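Local coordinates for protein 2-Cys Peroxiredoxin (Plasmodium vivax SaI-1, PDB 2I81) that probably reduces hydrogen peroxide and organic hydroperoxides through reactive cysteine thiols, as a decameric 2-Cys peroxiredoxin, at residues Lys25-Phe30 with Gly152-Leu157. Numbering follows the deposited sequence.
Sequences KEAPFF and GIVQHL
E26 and I153 face each other as a single antiparallel, non-hydrogen-bonded pair, their CA atoms 4.5 Å apart. Two backbone hydrogen bonds flank the pair: V154 N donates to K25 O at 2.9 Å, and A27 N donates to G152 O at 2.9 Å, the latter almost straight at 171°. Each acceptor also receives a CA-H...O contact, K25 O from I153 and G152 O from E26. Within the two segments the pairing stays a single bridge, and 25-30 diverges after A27. G152 has a positive phi of 75°, a backbone shape that glycine adopts easily, and from here the chain passes into strand 154-160.

A27 and V154 form the apolar part of the contact. The small methyl of A27 points toward the other segment and lets the backbones stay close, with A27 CB 3.6 Å from V154 CG2. V154 puts this branch beside its own backbone N, CG1 being anti to that N (chi1 179°), and CG2 thereby reaches A27. Its beta-branched shape suits the extended backbone. I153 lays CG2 alongside the K25 backbone, 3.5 Å from K25 O, covering it with a methyl. At K25 and E26, both exposed, the side chains leave the backbone on the side away from 152-157, which they meet chiefly through main-chain atoms.

The contact ties the loop leading into strand 31-35 to the start of strand 154-160. D149, in the turn after strand 140-148, accepts a hydrogen bond from I153 N, while I148 and V146 of that strand pack against A27 and V154. Strand 154-160 belongs to the mixed sheet of the thioredoxin-like peroxiredoxin fold, with Q155 and H156 on helix 168-184; its antiparallel pairing with the second subunit is consistent with the typical 2-Cys dimer.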
loop_
_atom_site.group_PDB
_atom_site.type_symbol
_atom_site.label_atom_id
_atom_site.label_comp_id
_atom_site.label_asym_id
_atom_site.label_seq_id
_atom_site.Cartn_x
_atom_site.Cartn_y
_atom_site.Cartn_z
ATOM N N LYS A 25 14.263 -20.158 21.923
ATOM C CA LYS A 25 13.268 -20.507 20.918
ATOM C C LYS A 25 13.860 -21.460 19.882
ATOM O O LYS A 25 15.036 -21.829 19.965
ATOM C CB LYS A 25 12.705 -19.243 20.258
ATOM C CG LYS A 25 11.692 -18.490 21.125
ATOM C CD LYS A 25 11.372 -17.101 20.578
ATOM C CE LYS A 25 10.476 -17.183 19.319
ATOM N NZ LYS A 25 10.078 -15.693 18.911
ATOM N N GLU A 26 13.036 -21.860 18.918
ATOM C CA GLU A 26 13.421 -22.828 17.895
ATOM C C GLU A 26 14.549 -22.308 17.004
ATOM O O GLU A 26 14.474 -21.198 16.470
ATOM C CB GLU A 26 12.197 -23.205 17.054
ATOM C CG GLU A 26 12.476 -24.136 15.876
ATOM C CD GLU A 26 11.262 -24.338 14.983
ATOM O OE1 GLU A 26 11.375 -25.098 13.999
ATOM O OE2 GLU A 26 10.198 -23.744 15.257
ATOM N N ALA A 27 15.593 -23.125 16.865
ATOM C CA ALA A 27 16.714 -22.833 15.977
ATOM C C ALA A 27 16.254 -22.850 14.521
ATOM O O ALA A 27 15.557 -23.781 14.105
ATOM C CB ALA A 27 17.832 -23.843 16.189
ATOM N N PRO A 28 16.632 -21.815 13.745
ATOM C CA PRO A 28 16.285 -21.760 12.326
ATOM C C PRO A 28 16.888 -22.932 11.562
ATOM O O PRO A 28 18.062 -23.264 11.754
ATOM C CB PRO A 28 16.910 -20.441 11.858
ATOM C CG PRO A 28 17.079 -19.634 13.097
ATOM C CD PRO A 28 17.400 -20.628 14.162
ATOM N N PHE A 29 16.073 -23.550 10.712
ATOM C CA PHE A 29 16.481 -24.705 9.921
ATOM C C PHE A 29 17.604 -24.352 8.947
ATOM O O PHE A 29 17.635 -23.250 8.394
ATOM C CB PHE A 29 15.268 -25.264 9.164
ATOM C CG PHE A 29 15.612 -26.305 8.136
ATOM C CD1 PHE A 29 15.753 -27.641 8.499
ATOM C CD2 PHE A 29 15.789 -25.951 6.800
ATOM C CE1 PHE A 29 16.073 -28.607 7.548
ATOM C CE2 PHE A 29 16.109 -26.908 5.843
ATOM C CZ PHE A 29 16.250 -28.240 6.217
ATOM N N PHE A 30 18.527 -25.290 8.752
ATOM C CA PHE A 30 19.551 -25.165 7.718
ATOM C C PHE A 30 19.854 -26.507 7.057
ATOM O O PHE A 30 19.692 -27.565 7.664
ATOM C CB PHE A 30 20.837 -24.528 8.270
ATOM C CG PHE A 30 21.520 -25.344 9.332
ATOM C CD1 PHE A 30 21.253 -25.116 10.678
ATOM C CD2 PHE A 30 22.440 -26.333 8.990
ATOM C CE1 PHE A 30 21.885 -25.866 11.667
ATOM C CE2 PHE A 30 23.073 -27.090 9.971
ATOM C CZ PHE A 30 22.796 -26.855 11.312
ATOM N N GLY A 152 15.849 -29.036 19.518
ATOM C CA GLY A 152 16.048 -28.025 18.484
ATOM C C GLY A 152 15.838 -26.603 18.974
ATOM O O GLY A 152 15.433 -25.732 18.203
ATOM N N ILE A 153 16.119 -26.370 20.255
ATOM C CA ILE A 153 15.951 -25.052 20.875
ATOM C C ILE A 153 17.315 -24.436 21.204
ATOM O O ILE A 153 18.167 -25.094 21.807
ATOM C CB ILE A 153 15.072 -25.131 22.158
ATOM C CG1 ILE A 153 13.673 -25.670 21.822
ATOM C CG2 ILE A 153 14.972 -23.762 22.845
ATOM C CD1 ILE A 153 12.901 -26.208 23.020
ATOM N N VAL A 154 17.513 -23.180 20.801
ATOM C CA VAL A 154 18.751 -22.453 21.096
ATOM C C VAL A 154 18.816 -22.095 22.578
ATOM O O VAL A 154 17.935 -21.407 23.099
ATOM C CB VAL A 154 18.898 -21.168 20.237
ATOM C CG1 VAL A 154 20.179 -20.415 20.594
ATOM C CG2 VAL A 154 18.892 -21.509 18.760
ATOM N N GLN A 155 19.860 -22.572 23.248
ATOM C CA GLN A 155 20.045 -22.319 24.675
ATOM C C GLN A 155 21.123 -21.276 24.939
ATOM O O GLN A 155 21.174 -20.688 26.023
ATOM C CB GLN A 155 20.392 -23.617 25.409
ATOM C CG GLN A 155 19.285 -24.664 25.416
ATOM C CD GLN A 155 18.036 -24.209 26.153
ATOM O OE1 GLN A 155 18.112 -23.507 27.164
ATOM N NE2 GLN A 155 16.877 -24.615 25.650
ATOM N N HIS A 156 21.978 -21.049 23.945
ATOM C CA HIS A 156 23.142 -20.194 24.119
ATOM C C HIS A 156 23.579 -19.572 22.800
ATOM O O HIS A 156 23.581 -20.229 21.755
ATOM C CB HIS A 156 24.283 -21.005 24.741
ATOM C CG HIS A 156 25.587 -20.274 24.813
ATOM N ND1 HIS A 156 25.905 -19.414 25.841
ATOM C CD2 HIS A 156 26.663 -20.294 23.993
ATOM C CE1 HIS A 156 27.118 -18.928 25.646
ATOM N NE2 HIS A 156 27.600 -19.446 24.530
ATOM N N LEU A 157 23.944 -18.296 22.868
ATOM C CA LEU A 157 24.454 -17.561 21.722
ATOM C C LEU A 157 25.639 -16.705 22.153
ATOM O O LEU A 157 25.574 -16.007 23.165
ATOM C CB LEU A 157 23.353 -16.686 21.110
ATOM C CG LEU A 157 23.689 -15.772 19.924
ATOM C CD1 LEU A 157 24.075 -16.569 18.682
ATOM C CD2 LEU A 157 22.520 -14.846 19.623
#